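Local coordinates for TRAS1 ORF2p (Bombyx mori, PDB 1WDU), which is the N-terminal endonuclease domain of a telomere-specific non-LTR retrotransposon protein, which probably nicks the chromosomal DNA where the element inserts, at residues Y97-V107 with Y133-M144. The protein carries 1 engineered substitution. Sequence-based numbering, arbitrary orientation.
Sequences YPQLTTNNIVV and YLEQIKRVERKM
Thr102 and Gln136 meet through their polar ends: Thr102 OG1 donates to Gln136 OE1 (2.7 Å), approaching from above the amide carbonyl plane. The same OG1 accepts from the backbone N atoms of Asn104 and Ile105, an ST turn and an ST motif, so three bonds grip one hydroxyl. With chi1 at 69°, Thr102 OG1 is tucked between its own backbone N and carbonyl carbon, facing both N-H groups while still reaching the helix. A valine here would probably leave Gln136 OE1 without its donor and the two backbone N-H groups of the turn without their acceptor. Farther along the helix, the extended Arg139 chain lays the edge of its guanidinium against the Gln99 carbonyl; NH1 reaches Gln99 O at 2.7 Å in a nearly straight bond (172°), and NH2 adds a weak one. Between these polar contacts Ile105 and Val140 meet end to end, CD1 to CG2 at 3.5 Å; beyond Arg139, Leu100 CD2 rests on Lys143 CD (3.9 Å). Just past the helix, Met144 places SD over one face of the Tyr97 ring, 4.2 Å from its centroid, a Met-aromatic contact; Leu100 CD1 also touches this sulfur. At the other end the Asn104 side chain meets that of Tyr133 at about a right angle, OD1 3.1 Å from CE2, amide and ring planes 50° apart; Asn104 ND2 is hydrogen-bonded to Tyr123 O and Glu125 OE2. The axes of helix 133-142 and strand 105-107 run nearly parallel, 10.7 Å apart at closest approach. In the four-layered alpha/beta sandwich, helix 131-142 lies against the sheet containing strands 105-111, 116-123 and 149-154, where Phe151 meets Val140; helix 169-181 flanks Leu134 and Ile137.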
loop_
_atom_site.group_PDB
_atom_site.type_symbol
_atom_site.label_atom_id
_atom_site.label_comp_id
_atom_site.label_asym_id
_atom_site.label_seq_id
_atom_site.Cartn_x
_atom_site.Cartn_y
_atom_site.Cartn_z
ATOM N N TYR A 97 -4.001 -9.782 -11.596
ATOM C CA TYR A 97 -5.433 -10.021 -11.481
ATOM C C TYR A 97 -6.209 -8.860 -12.097
ATOM O O TYR A 97 -6.745 -8.007 -11.391
ATOM C CB TYR A 97 -5.824 -10.210 -10.020
ATOM C CG TYR A 97 -5.151 -11.401 -9.384
ATOM C CD1 TYR A 97 -4.033 -11.240 -8.564
ATOM C CD2 TYR A 97 -5.618 -12.701 -9.625
ATOM C CE1 TYR A 97 -3.395 -12.346 -7.991
ATOM C CE2 TYR A 97 -4.988 -13.807 -9.066
ATOM C CZ TYR A 97 -3.881 -13.625 -8.247
ATOM O OH TYR A 97 -3.279 -14.719 -7.661
ATOM N N PRO A 98 -6.270 -8.815 -13.436
ATOM C CA PRO A 98 -6.978 -7.758 -14.168
ATOM C C PRO A 98 -8.413 -7.562 -13.671
ATOM O O PRO A 98 -8.908 -6.445 -13.619
ATOM C CB PRO A 98 -6.934 -8.247 -15.617
ATOM C CG PRO A 98 -5.670 -9.056 -15.671
ATOM C CD PRO A 98 -5.704 -9.813 -14.364
ATOM N N GLN A 99 -9.074 -8.653 -13.304
ATOM C CA GLN A 99 -10.450 -8.583 -12.822
ATOM C C GLN A 99 -10.597 -7.816 -11.511
ATOM O O GLN A 99 -11.653 -7.246 -11.238
ATOM C CB GLN A 99 -11.024 -9.997 -12.628
ATOM C CG GLN A 99 -11.221 -10.768 -13.915
ATOM C CD GLN A 99 -12.190 -10.078 -14.863
ATOM O OE1 GLN A 99 -13.385 -9.949 -14.571
ATOM N NE2 GLN A 99 -11.679 -9.625 -16.005
ATOM N N LEU A 100 -9.545 -7.805 -10.699
ATOM C CA LEU A 100 -9.614 -7.133 -9.409
ATOM C C LEU A 100 -9.088 -5.714 -9.425
ATOM O O LEU A 100 -9.419 -4.913 -8.551
ATOM C CB LEU A 100 -8.852 -7.941 -8.365
ATOM C CG LEU A 100 -9.341 -9.378 -8.204
ATOM C CD1 LEU A 100 -8.416 -10.136 -7.264
ATOM C CD2 LEU A 100 -10.775 -9.370 -7.688
ATOM N N THR A 101 -8.272 -5.401 -10.420
ATOM C CA THR A 101 -7.683 -4.079 -10.524
ATOM C C THR A 101 -8.664 -3.071 -11.103
ATOM O O THR A 101 -9.390 -3.366 -12.053
ATOM C CB THR A 101 -6.410 -4.118 -11.393
ATOM O OG1 THR A 101 -6.768 -4.401 -12.752
ATOM C CG2 THR A 101 -5.465 -5.199 -10.886
ATOM N N THR A 102 -8.674 -1.878 -10.516
ATOM C CA THR A 102 -9.560 -0.803 -10.946
ATOM C C THR A 102 -8.771 0.492 -11.093
ATOM O O THR A 102 -7.541 0.483 -11.190
ATOM C CB THR A 102 -10.669 -0.552 -9.911
ATOM O OG1 THR A 102 -10.087 0.011 -8.722
ATOM C CG2 THR A 102 -11.383 -1.860 -9.563
ATOM N N ASN A 103 -9.492 1.607 -11.098
ATOM C CA ASN A 103 -8.873 2.920 -11.216
ATOM C C ASN A 103 -8.314 3.378 -9.874
ATOM O O ASN A 103 -7.585 4.370 -9.813
ATOM C CB ASN A 103 -9.900 3.948 -11.711
ATOM C CG ASN A 103 -10.426 3.634 -13.106
ATOM O OD1 ASN A 103 -10.294 4.444 -14.025
ATOM N ND2 ASN A 103 -11.031 2.455 -13.270
ATOM N N ASN A 104 -8.651 2.659 -8.804
ATOM C CA ASN A 104 -8.185 3.019 -7.464
ATOM C C ASN A 104 -7.343 1.952 -6.782
ATOM O O ASN A 104 -6.623 2.247 -5.826
ATOM C CB ASN A 104 -9.371 3.363 -6.558
ATOM C CG ASN A 104 -10.100 4.612 -7.001
ATOM O OD1 ASN A 104 -11.042 4.552 -7.798
ATOM N ND2 ASN A 104 -9.655 5.764 -6.500
ATOM N N ILE A 105 -7.444 0.708 -7.243
ATOM C CA ILE A 105 -6.650 -0.353 -6.643
ATOM C C ILE A 105 -6.018 -1.252 -7.691
ATOM O O ILE A 105 -6.554 -1.430 -8.800
ATOM C CB ILE A 105 -7.470 -1.267 -5.674
ATOM C CG1 ILE A 105 -8.318 -2.252 -6.471
ATOM C CG2 ILE A 105 -8.341 -0.429 -4.729
ATOM C CD1 ILE A 105 -8.919 -3.345 -5.607
ATOM N N VAL A 106 -4.855 -1.789 -7.340
ATOM C CA VAL A 106 -4.149 -2.707 -8.211
ATOM C C VAL A 106 -3.792 -3.892 -7.309
ATOM O O VAL A 106 -3.278 -3.731 -6.192
ATOM C CB VAL A 106 -2.893 -2.046 -8.867
ATOM C CG1 VAL A 106 -1.855 -1.687 -7.818
ATOM C CG2 VAL A 106 -2.309 -2.985 -9.932
ATOM N N VAL A 107 -4.131 -5.083 -7.784
ATOM C CA VAL A 107 -3.908 -6.299 -7.029
ATOM C C VAL A 107 -2.917 -7.186 -7.765
ATOM O O VAL A 107 -3.063 -7.458 -8.969
ATOM C CB VAL A 107 -5.242 -7.067 -6.830
ATOM C CG1 VAL A 107 -5.027 -8.273 -5.922
ATOM C CG2 VAL A 107 -6.308 -6.123 -6.259
ATOM N N TYR A 133 -15.200 2.140 -2.653
ATOM C CA TYR A 133 -13.856 1.613 -2.437
ATOM C C TYR A 133 -13.884 0.488 -1.394
ATOM O O TYR A 133 -13.086 -0.449 -1.460
ATOM C CB TYR A 133 -12.924 2.736 -1.981
ATOM C CG TYR A 133 -12.819 3.874 -2.971
ATOM C CD1 TYR A 133 -12.638 5.188 -2.537
ATOM C CD2 TYR A 133 -12.898 3.639 -4.347
ATOM C CE1 TYR A 133 -12.539 6.242 -3.444
ATOM C CE2 TYR A 133 -12.801 4.691 -5.263
ATOM C CZ TYR A 133 -12.622 5.986 -4.801
ATOM O OH TYR A 133 -12.523 7.024 -5.698
ATOM N N LEU A 134 -14.799 0.579 -0.431
ATOM C CA LEU A 134 -14.902 -0.457 0.588
ATOM C C LEU A 134 -15.429 -1.742 -0.059
ATOM O O LEU A 134 -15.036 -2.853 0.324
ATOM C CB LEU A 134 -15.818 -0.006 1.731
ATOM C CG LEU A 134 -15.327 1.188 2.562
ATOM C CD1 LEU A 134 -16.316 1.472 3.687
ATOM C CD2 LEU A 134 -13.952 0.884 3.145
ATOM N N GLU A 135 -16.306 -1.579 -1.050
ATOM C CA GLU A 135 -16.873 -2.717 -1.784
ATOM C C GLU A 135 -15.747 -3.395 -2.560
ATOM O O GLU A 135 -15.678 -4.625 -2.636
ATOM C CB GLU A 135 -17.950 -2.261 -2.780
ATOM C CG GLU A 135 -19.141 -1.524 -2.179
ATOM C CD GLU A 135 -20.098 -0.999 -3.248
ATOM O OE1 GLU A 135 -19.621 -0.386 -4.238
ATOM O OE2 GLU A 135 -21.326 -1.190 -3.095
ATOM N N GLN A 136 -14.863 -2.593 -3.145
ATOM C CA GLN A 136 -13.739 -3.149 -3.894
ATOM C C GLN A 136 -12.858 -3.961 -2.951
ATOM O O GLN A 136 -12.318 -4.997 -3.342
ATOM C CB GLN A 136 -12.917 -2.041 -4.551
ATOM C CG GLN A 136 -13.547 -1.440 -5.794
ATOM C CD GLN A 136 -12.768 -0.232 -6.302
ATOM O OE1 GLN A 136 -11.547 -0.282 -6.467
ATOM N NE2 GLN A 136 -13.475 0.860 -6.546
ATOM N N ILE A 137 -12.717 -3.497 -1.708
ATOM C CA ILE A 137 -11.908 -4.220 -0.729
ATOM C C ILE A 137 -12.573 -5.560 -0.466
ATOM O O ILE A 137 -11.905 -6.588 -0.422
ATOM C CB ILE A 137 -11.770 -3.445 0.615
ATOM C CG1 ILE A 137 -11.049 -2.113 0.374
ATOM C CG2 ILE A 137 -11.023 -4.298 1.658
ATOM C CD1 ILE A 137 -9.730 -2.250 -0.342
ATOM N N LYS A 138 -13.893 -5.539 -0.300
ATOM C CA LYS A 138 -14.655 -6.761 -0.059
ATOM C C LYS A 138 -14.491 -7.726 -1.229
ATOM O O LYS A 138 -14.164 -8.893 -1.037
ATOM C CB LYS A 138 -16.141 -6.436 0.134
ATOM C CG LYS A 138 -16.431 -5.544 1.338
ATOM C CD LYS A 138 -17.924 -5.485 1.668
ATOM C CE LYS A 138 -18.170 -4.703 2.962
ATOM N NZ LYS A 138 -19.615 -4.628 3.353
ATOM N N ARG A 139 -14.713 -7.222 -2.441
ATOM C CA ARG A 139 -14.592 -8.023 -3.654
ATOM C C ARG A 139 -13.236 -8.721 -3.723
ATOM O O ARG A 139 -13.158 -9.904 -4.077
ATOM C CB ARG A 139 -14.793 -7.134 -4.885
ATOM C CG ARG A 139 -14.774 -7.870 -6.223
ATOM C CD ARG A 139 -15.544 -7.079 -7.281
ATOM N NE ARG A 139 -15.615 -7.769 -8.566
ATOM C CZ ARG A 139 -14.656 -7.745 -9.490
ATOM N NH1 ARG A 139 -13.540 -7.058 -9.277
ATOM N NH2 ARG A 139 -14.814 -8.411 -10.629
ATOM N N VAL A 140 -12.172 -7.995 -3.376
ATOM C CA VAL A 140 -10.825 -8.568 -3.398
ATOM C C VAL A 140 -10.704 -9.656 -2.339
ATOM O O VAL A 140 -10.164 -10.722 -2.599
ATOM C CB VAL A 140 -9.727 -7.487 -3.133
ATOM C CG1 VAL A 140 -8.379 -8.150 -2.943
ATOM C CG2 VAL A 140 -9.654 -6.508 -4.296
ATOM N N GLU A 141 -11.225 -9.386 -1.147
ATOM C CA GLU A 141 -11.155 -10.334 -0.042
ATOM C C GLU A 141 -11.888 -11.661 -0.304
ATOM O O GLU A 141 -11.332 -12.737 -0.072
ATOM C CB GLU A 141 -11.696 -9.665 1.227
ATOM C CG GLU A 141 -11.088 -10.161 2.540
ATOM C CD GLU A 141 -11.725 -11.438 3.054
ATOM O OE1 GLU A 141 -11.264 -11.951 4.098
ATOM O OE2 GLU A 141 -12.687 -11.926 2.423
ATOM N N ARG A 142 -13.123 -11.595 -0.797
ATOM C CA ARG A 142 -13.890 -12.817 -1.042
ATOM C C ARG A 142 -13.431 -13.584 -2.278
ATOM O O ARG A 142 -13.269 -14.798 -2.239
ATOM C CB ARG A 142 -15.390 -12.507 -1.168
ATOM C CG ARG A 142 -15.817 -11.878 -2.488
ATOM C CD ARG A 142 -17.338 -11.834 -2.607
ATOM N NE ARG A 142 -17.792 -12.205 -3.948
ATOM C CZ ARG A 142 -17.625 -11.464 -5.040
ATOM N NH1 ARG A 142 -17.015 -10.291 -4.966
ATOM N NH2 ARG A 142 -18.049 -11.911 -6.217
ATOM N N LYS A 143 -13.218 -12.861 -3.368
ATOM C CA LYS A 143 -12.801 -13.459 -4.622
ATOM C C LYS A 143 -11.313 -13.794 -4.621
ATOM O O LYS A 143 -10.754 -14.148 -5.655
ATOM C CB LYS A 143 -13.124 -12.489 -5.765
ATOM C CG LYS A 143 -12.926 -13.038 -7.160
ATOM C CD LYS A 143 -13.549 -12.110 -8.190
ATOM C CE LYS A 143 -13.515 -12.728 -9.579
ATOM N NZ LYS A 143 -14.238 -11.897 -10.582
ATOM N N MET A 144 -10.677 -13.703 -3.459
ATOM C CA MET A 144 -9.247 -13.976 -3.376
ATOM C C MET A 144 -8.843 -14.766 -2.132
ATOM O O MET A 144 -7.658 -14.844 -1.799
ATOM C CB MET A 144 -8.483 -12.649 -3.414
ATOM C CG MET A 144 -7.093 -12.726 -3.991
ATOM S SD MET A 144 -7.123 -13.332 -5.682
ATOM C CE MET A 144 -6.285 -14.925 -5.436
#